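Aminotransferase, class III (Deinococcus radiodurans, PDB 3I4J) probably transfers amino groups as a class-III transaminase that uses pyridoxal phosphate (PLP) as cofactor. Local coordinates at residues 192-198 / 226-232; 255-259 / 271-276. The protein carries 1 engineered substitution. The contacts are given in a common frame with arbitrary orientation. Residues are numbered along the deposited sequence.

Contacts 1 and 2 are neighbouring pieces of one sheet, with their centres about 10 Å apart. Strand 227-231 of contact 1 lies beside strand 256-259 of contact 2, and the two run parallel. A230 O and V258 N, 2.8 Å apart, probably hydrogen-bond across this junction, as do F228 N and D255 OD2, also at 2.8 Å; I229 CG2 packs on V258 CG2 at 3.7 Å. Across the four strands the direction is parallel until 271-275 turns back, the mark of the fold-type-I PLP enzymes. In this family PLP generally sits near the C-terminal ends of the parallel strands, where residues 231-232 and 259 lie.

Contact 1: 192-198 / 226-232; sequences AAFMAEP and IIFIADE
Two apolar layers flank a parallel strand pair. On one face A193 CB meets I227 CB at 3.8 Å and I229 CD1 at 4.0 Å, while M195, chi1 t, puts its CG 3.8 Å from I229 CG2; chi2 t and chi3 p follow. On the other, F194 (chi1 t, chi2 59°) and F228 (t, 24°) bring F194 CD2 to 3.9 Å from F228 CD1, and I226 CD1 reaches F194 CB at 3.9 Å.

The axes of strands 192-196 and 227-231 come within 4.7 Å, crossing at -22°, paired A193-I227, F194-F228, M195-I229 and A196-A230. Their ladder is I227 N to A192 O 3.0 Å, F194 N to I227 O 2.9 Å, I229 N to F194 O 2.9 Å, A196 N to I229 O 3.1 Å and D231 N to A196 O 2.8 Å.

At the polar end P198 CG touches E232 OE2 at 3.4 Å. E197 turns to S130, E232 to S235 and D231 OD1 to V233 N; in this family an aspartate here commonly pairs with the PLP pyridine nitrogen, as D231 probably does.

Helix 213-224 makes the beta-alpha-beta crossover and covers F194 and F228; helix 98-115 packs on A193 and I227. The pair lies between strands 123-127 and 256-259.

Contact 2: 255-259 / 271-276; sequences DIAVL and AGLLAA
At A271 the returning strand of a beta hairpin begins: strand 271-275 runs antiparallel to 256-259, with axes 4.6 Å apart at closest and 167° between their directions. A271 CB rests 3.3 Å from L259 O. G272 forms a hydrogen-bonded pair with L259, through G272 N to L259 O at 3.0 Å and L259 N to G272 O at 2.7 Å; at its phi/psi of 161/-172 a CB would be jammed against the carbonyl oxygen of A271. L273 stands opposite V258 in a non-hydrogen-bonded pair, CA to CA 4.3 Å. L273 CB lies 4.1 Å from I256 CG2, the side chain continuing in the p,p rotamer, and L273 CA makes a short CH...O contact with A257 O at 3.1 Å. L274 pairs with A257 through two bonds, L274 N to A257 O at 2.8 Å and A257 N to L274 O at 2.9 Å; on that face L274 CD1 also meets L259 CD1 at 4.1 Å, both leucines in the m,t rotamer. A275 and I256 form a non-hydrogen-bonded pair, CA to CA 4.5 Å, with A275 CB 4.4 Å from I256 CG1; F5 of the second subunit packs on A275. A276 N closes the ladder on D255 O at 2.9 Å, and A276 is the N-cap of helix 277-284.

In this family the hairpin connection usually carries the PLP-linked lysine. D255 forms a salt bridge with R218 of helix 213-224. Helix 98-115 covers I256, V258 and L273, strand 91-95 lies beyond 271-275, and strand 227-231 flanks 256-259.

Contact 1: 192-198 / 226-232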
ATOM      1  N   ALA C 192     -25.569  -8.169  -0.379  1.00 20.56           N
ATOM      2  CA  ALA C 192     -25.136  -6.789  -0.263  1.00 20.18           C
ATOM      3  C   ALA C 192     -24.633  -6.213  -1.580  1.00 20.69           C
ATOM      4  O   ALA C 192     -24.871  -5.048  -1.887  1.00 20.73           O
ATOM      5  CB  ALA C 192     -24.039  -6.673   0.802  1.00 19.06           C
ATOM      6  N   ALA C 193     -23.940  -7.023  -2.373  1.00 20.16           N
ATOM      7  CA  ALA C 193     -23.392  -6.503  -3.620  1.00 18.47           C
ATOM      8  C   ALA C 193     -22.999  -7.561  -4.633  1.00 16.63           C
ATOM      9  O   ALA C 193     -23.034  -8.760  -4.359  1.00 18.40           O
ATOM     10  CB  ALA C 193     -22.159  -5.632  -3.307  1.00 20.70           C
ATOM     11  N   PHE C 194     -22.641  -7.077  -5.816  1.00 18.27           N
ATOM     12  CA  PHE C 194     -22.145  -7.903  -6.907  1.00 17.28           C
ATOM     13  C   PHE C 194     -20.927  -7.150  -7.402  1.00 19.47           C
ATOM     14  O   PHE C 194     -21.026  -5.976  -7.780  1.00 19.20           O
ATOM     15  CB  PHE C 194     -23.150  -8.026  -8.056  1.00 17.93           C
ATOM     16  CG  PHE C 194     -22.555  -8.625  -9.308  1.00 19.49           C
ATOM     17  CD1 PHE C 194     -21.985  -9.897  -9.286  1.00 21.28           C
ATOM     18  CD2 PHE C 194     -22.528  -7.901 -10.496  1.00 20.36           C
ATOM     19  CE1 PHE C 194     -21.391 -10.440 -10.430  1.00 20.14           C
ATOM     20  CE2 PHE C 194     -21.938  -8.437 -11.644  1.00 20.78           C
ATOM     21  CZ  PHE C 194     -21.368  -9.707 -11.609  1.00 22.35           C
ATOM     22  N   MET C 195     -19.775  -7.815  -7.382  1.00 17.68           N
ATOM     23  CA  MET C 195     -18.538  -7.198  -7.832  1.00 18.29           C
ATOM     24  C   MET C 195     -17.958  -7.984  -9.002  1.00 17.89           C
ATOM     25  O   MET C 195     -17.911  -9.216  -8.975  1.00 19.32           O
ATOM     26  CB  MET C 195     -17.520  -7.139  -6.672  1.00 18.23           C
ATOM     27  CG  MET C 195     -16.193  -6.453  -7.028  1.00 19.95           C
ATOM     28  SD  MET C 195     -15.111  -6.132  -5.577  1.00 17.59           S
ATOM     29  CE  MET C 195     -14.834  -7.778  -4.987  1.00 23.36           C
ATOM     30  N   ALA C 196     -17.524  -7.268 -10.036  1.00 18.23           N
ATOM     31  CA  ALA C 196     -16.937  -7.909 -11.206  1.00 18.34           C
ATOM     32  C   ALA C 196     -15.998  -6.992 -11.976  1.00 19.23           C
ATOM     33  O   ALA C 196     -16.135  -5.769 -11.938  1.00 17.60           O
ATOM     34  CB  ALA C 196     -18.043  -8.404 -12.145  1.00 20.33           C
ATOM     35  N   GLU C 197     -15.030  -7.598 -12.663  1.00 19.89           N
ATOM     36  CA  GLU C 197     -14.105  -6.853 -13.513  1.00 21.06           C
ATOM     37  C   GLU C 197     -14.885  -6.774 -14.823  1.00 18.72           C
ATOM     38  O   GLU C 197     -15.302  -7.803 -15.344  1.00 18.15           O
ATOM     39  CB  GLU C 197     -12.833  -7.654 -13.799  1.00 24.28           C
ATOM     40  CG  GLU C 197     -11.966  -8.009 -12.611  1.00 28.73           C
ATOM     41  CD  GLU C 197     -10.855  -8.972 -13.002  1.00 31.02           C
ATOM     42  OE1 GLU C 197     -11.120 -10.191 -13.096  1.00 34.86           O
ATOM     43  OE2 GLU C 197      -9.726  -8.507 -13.236  1.00 34.19           O
ATOM     44  N   PRO C 198     -15.089  -5.568 -15.375  1.00 18.85           N
ATOM     45  CA  PRO C 198     -15.839  -5.496 -16.636  1.00 19.43           C
ATOM     46  C   PRO C 198     -15.199  -6.404 -17.690  1.00 20.89           C
ATOM     47  O   PRO C 198     -15.883  -7.147 -18.401  1.00 20.02           O
ATOM     48  CB  PRO C 198     -15.756  -4.015 -16.999  1.00 20.62           C
ATOM     49  CG  PRO C 198     -15.743  -3.347 -15.648  1.00 19.33           C
ATOM     50  CD  PRO C 198     -14.761  -4.224 -14.872  1.00 20.04           C
ATOM     51  N   ILE C 226     -29.123  -4.184  -4.678  1.00 21.17           N
ATOM     52  CA  ILE C 226     -27.746  -4.487  -4.280  1.00 19.86           C
ATOM     53  C   ILE C 226     -26.751  -3.517  -4.915  1.00 20.63           C
ATOM     54  O   ILE C 226     -27.025  -2.912  -5.950  1.00 18.99           O
ATOM     55  CB  ILE C 226     -27.346  -5.945  -4.639  1.00 19.80           C
ATOM     56  CG1 ILE C 226     -27.331  -6.141  -6.161  1.00 19.39           C
ATOM     57  CG2 ILE C 226     -28.306  -6.919  -3.950  1.00 20.17           C
ATOM     58  CD1 ILE C 226     -26.776  -7.490  -6.614  1.00 21.56           C
ATOM     59  N   ILE C 227     -25.597  -3.363  -4.274  1.00 19.29           N
ATOM     60  CA  ILE C 227     -24.557  -2.464  -4.757  1.00 20.14           C
ATOM     61  C   ILE C 227     -23.759  -3.114  -5.886  1.00 19.54           C
ATOM     62  O   ILE C 227     -23.261  -4.228  -5.736  1.00 20.32           O
ATOM     63  CB  ILE C 227     -23.575  -2.092  -3.610  1.00 19.70           C
ATOM     64  CG1 ILE C 227     -24.306  -1.283  -2.531  1.00 20.63           C
ATOM     65  CG2 ILE C 227     -22.394  -1.303  -4.160  1.00 19.19           C
ATOM     66  CD1 ILE C 227     -24.770   0.081  -2.991  1.00 23.10           C
ATOM     67  N   PHE C 228     -23.649  -2.417  -7.012  1.00 18.90           N
ATOM     68  CA  PHE C 228     -22.893  -2.923  -8.151  1.00 19.22           C
ATOM     69  C   PHE C 228     -21.491  -2.311  -8.085  1.00 18.28           C
ATOM     70  O   PHE C 228     -21.310  -1.090  -8.187  1.00 17.68           O
ATOM     71  CB  PHE C 228     -23.611  -2.549  -9.457  1.00 17.68           C
ATOM     72  CG  PHE C 228     -22.881  -2.953 -10.714  1.00 19.46           C
ATOM     73  CD1 PHE C 228     -21.957  -3.999 -10.717  1.00 18.81           C
ATOM     74  CD2 PHE C 228     -23.160  -2.307 -11.915  1.00 18.48           C
ATOM     75  CE1 PHE C 228     -21.328  -4.390 -11.902  1.00 21.18           C
ATOM     76  CE2 PHE C 228     -22.538  -2.690 -13.100  1.00 19.84           C
ATOM     77  CZ  PHE C 228     -21.619  -3.734 -13.095  1.00 20.82           C
ATOM     78  N   ILE C 229     -20.500  -3.171  -7.866  1.00 18.11           N
ATOM     79  CA  ILE C 229     -19.115  -2.727  -7.765  1.00 16.77           C
ATOM     80  C   ILE C 229     -18.359  -3.140  -9.016  1.00 15.79           C
ATOM     81  O   ILE C 229     -18.330  -4.315  -9.360  1.00 15.75           O
ATOM     82  CB  ILE C 229     -18.406  -3.367  -6.544  1.00 18.30           C
ATOM     83  CG1 ILE C 229     -19.180  -3.058  -5.258  1.00 20.76           C
ATOM     84  CG2 ILE C 229     -16.981  -2.834  -6.435  1.00 20.40           C
ATOM     85  CD1 ILE C 229     -18.696  -3.841  -4.039  1.00 21.42           C
ATOM     86  N   ALA C 230     -17.761  -2.171  -9.704  1.00 15.69           N
ATOM     87  CA  ALA C 230     -16.981  -2.468 -10.895  1.00 16.36           C
ATOM     88  C   ALA C 230     -15.507  -2.444 -10.508  1.00 18.10           C
ATOM     89  O   ALA C 230     -14.986  -1.407 -10.089  1.00 18.27           O
ATOM     90  CB  ALA C 230     -17.244  -1.440 -11.982  1.00 18.00           C
ATOM     91  N   ASP C 231     -14.852  -3.594 -10.630  1.00 17.44           N
ATOM     92  CA  ASP C 231     -13.433  -3.700 -10.310  1.00 18.26           C
ATOM     93  C   ASP C 231     -12.674  -3.314 -11.571  1.00 17.18           C
ATOM     94  O   ASP C 231     -12.493  -4.131 -12.481  1.00 18.42           O
ATOM     95  CB  ASP C 231     -13.083  -5.134  -9.896  1.00 19.71           C
ATOM     96  CG  ASP C 231     -11.612  -5.295  -9.539  1.00 22.17           C
ATOM     97  OD1 ASP C 231     -10.821  -4.393  -9.865  1.00 23.20           O
ATOM     98  OD2 ASP C 231     -11.245  -6.331  -8.948  1.00 23.56           O
ATOM     99  N   GLU C 232     -12.254  -2.052 -11.626  1.00 18.42           N
ATOM    100  CA  GLU C 232     -11.530  -1.520 -12.776  1.00 17.38           C
ATOM    101  C   GLU C 232     -10.050  -1.328 -12.463  1.00 19.33           C
ATOM    102  O   GLU C 232      -9.370  -0.550 -13.132  1.00 17.82           O
ATOM    103  CB  GLU C 232     -12.136  -0.178 -13.198  1.00 20.08           C
ATOM    104  CG  GLU C 232     -13.599  -0.266 -13.623  1.00 20.46           C
ATOM    105  CD  GLU C 232     -13.799  -0.171 -15.127  1.00 20.13           C
ATOM    106  OE1 GLU C 232     -12.801  -0.205 -15.882  1.00 21.09           O
ATOM    107  OE2 GLU C 232     -14.968  -0.064 -15.561  1.00 20.63           O
TER

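Contact 2: 255-259 / 271-276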
ATOM      1  N   ASP C 255     -22.192   1.523  -8.848  1.00 18.26           N
ATOM      2  CA  ASP C 255     -22.464   2.270  -7.630  1.00 19.05           C
ATOM      3  C   ASP C 255     -21.109   2.583  -6.988  1.00 19.80           C
ATOM      4  O   ASP C 255     -20.949   3.588  -6.305  1.00 20.47           O
ATOM      5  CB  ASP C 255     -23.343   1.446  -6.692  1.00 20.47           C
ATOM      6  CG  ASP C 255     -24.704   1.153  -7.295  1.00 23.72           C
ATOM      7  OD1 ASP C 255     -25.364   2.117  -7.744  1.00 24.43           O
ATOM      8  OD2 ASP C 255     -25.112  -0.028  -7.325  1.00 23.47           O
ATOM      9  N   ILE C 256     -20.135   1.710  -7.234  1.00 19.17           N
ATOM     10  CA  ILE C 256     -18.769   1.892  -6.737  1.00 18.25           C
ATOM     11  C   ILE C 256     -17.799   1.419  -7.819  1.00 16.47           C
ATOM     12  O   ILE C 256     -17.935   0.309  -8.326  1.00 18.92           O
ATOM     13  CB  ILE C 256     -18.478   1.055  -5.472  1.00 19.34           C
ATOM     14  CG1 ILE C 256     -19.353   1.515  -4.308  1.00 17.46           C
ATOM     15  CG2 ILE C 256     -17.002   1.200  -5.093  1.00 19.38           C
ATOM     16  CD1 ILE C 256     -19.248   0.617  -3.073  1.00 18.94           C
ATOM     17  N   ALA C 257     -16.840   2.270  -8.185  1.00 17.09           N
ATOM     18  CA  ALA C 257     -15.835   1.909  -9.179  1.00 18.46           C
ATOM     19  C   ALA C 257     -14.494   1.829  -8.456  1.00 17.11           C
ATOM     20  O   ALA C 257     -14.087   2.787  -7.796  1.00 18.25           O
ATOM     21  CB  ALA C 257     -15.773   2.956 -10.287  1.00 18.83           C
ATOM     22  N   VAL C 258     -13.826   0.685  -8.562  1.00 17.18           N
ATOM     23  CA  VAL C 258     -12.531   0.486  -7.910  1.00 17.54           C
ATOM     24  C   VAL C 258     -11.399   0.728  -8.900  1.00 18.45           C
ATOM     25  O   VAL C 258     -11.368   0.129  -9.977  1.00 17.27           O
ATOM     26  CB  VAL C 258     -12.411  -0.943  -7.347  1.00 18.69           C
ATOM     27  CG1 VAL C 258     -11.151  -1.058  -6.474  1.00 19.58           C
ATOM     28  CG2 VAL C 258     -13.652  -1.284  -6.542  1.00 18.63           C
ATOM     29  N   LEU C 259     -10.460   1.594  -8.518  1.00 19.85           N
ATOM     30  CA  LEU C 259      -9.335   1.956  -9.371  1.00 22.64           C
ATOM     31  C   LEU C 259      -7.991   1.613  -8.734  1.00 24.26           C
ATOM     32  O   LEU C 259      -7.878   1.512  -7.516  1.00 23.44           O
ATOM     33  CB  LEU C 259      -9.383   3.456  -9.669  1.00 22.94           C
ATOM     34  CG  LEU C 259     -10.733   3.960 -10.188  1.00 26.97           C
ATOM     35  CD1 LEU C 259     -10.749   5.487 -10.236  1.00 28.34           C
ATOM     36  CD2 LEU C 259     -10.983   3.361 -11.560  1.00 26.77           C
ATOM     37  N   ALA C 271      -4.263   4.281  -5.600  1.00 15.34           N
ATOM     38  CA  ALA C 271      -5.438   3.494  -5.960  1.00 17.26           C
ATOM     39  C   ALA C 271      -6.608   4.145  -5.236  1.00 17.92           C
ATOM     40  O   ALA C 271      -6.438   5.144  -4.537  1.00 17.43           O
ATOM     41  CB  ALA C 271      -5.272   2.047  -5.494  1.00 17.49           C
ATOM     42  N   GLY C 272      -7.798   3.581  -5.385  1.00 18.27           N
ATOM     43  CA  GLY C 272      -8.934   4.165  -4.705  1.00 18.36           C
ATOM     44  C   GLY C 272     -10.241   3.722  -5.307  1.00 18.25           C
ATOM     45  O   GLY C 272     -10.274   2.833  -6.153  1.00 18.33           O
ATOM     46  N   LEU C 273     -11.324   4.333  -4.852  1.00 18.98           N
ATOM     47  CA  LEU C 273     -12.638   4.005  -5.375  1.00 18.36           C
ATOM     48  C   LEU C 273     -13.461   5.273  -5.511  1.00 19.30           C
ATOM     49  O   LEU C 273     -13.173   6.291  -4.877  1.00 19.00           O
ATOM     50  CB  LEU C 273     -13.351   2.998  -4.461  1.00 17.25           C
ATOM     51  CG  LEU C 273     -13.624   3.333  -2.993  1.00 17.96           C
ATOM     52  CD1 LEU C 273     -14.795   4.306  -2.887  1.00 19.29           C
ATOM     53  CD2 LEU C 273     -13.948   2.054  -2.237  1.00 20.07           C
ATOM     54  N   LEU C 274     -14.461   5.210  -6.380  1.00 18.64           N
ATOM     55  CA  LEU C 274     -15.370   6.330  -6.597  1.00 19.14           C
ATOM     56  C   LEU C 274     -16.728   5.776  -6.215  1.00 17.72           C
ATOM     57  O   LEU C 274     -17.160   4.760  -6.764  1.00 20.23           O
ATOM     58  CB  LEU C 274     -15.366   6.768  -8.065  1.00 18.00           C
ATOM     59  CG  LEU C 274     -14.158   7.584  -8.537  1.00 18.35           C
ATOM     60  CD1 LEU C 274     -14.168   7.683 -10.062  1.00 20.63           C
ATOM     61  CD2 LEU C 274     -14.196   8.977  -7.899  1.00 21.64           C
ATOM     62  N   ALA C 275     -17.378   6.421  -5.252  1.00 18.95           N
ATOM     63  CA  ALA C 275     -18.683   5.977  -4.779  1.00 18.92           C
ATOM     64  C   ALA C 275     -19.791   6.955  -5.139  1.00 20.16           C
ATOM     65  O   ALA C 275     -19.601   8.170  -5.104  1.00 20.08           O
ATOM     66  CB  ALA C 275     -18.644   5.771  -3.270  1.00 21.36           C
ATOM     67  N   ALA C 276     -20.955   6.414  -5.480  1.00 21.47           N
ATOM     68  CA  ALA C 276     -22.103   7.240  -5.833  1.00 22.00           C
ATOM     69  C   ALA C 276     -22.469   8.096  -4.621  1.00 22.55           C
ATOM     70  O   ALA C 276     -22.335   7.651  -3.482  1.00 20.81           O
ATOM     71  CB  ALA C 276     -23.277   6.347  -6.221  1.00 21.93           C
TER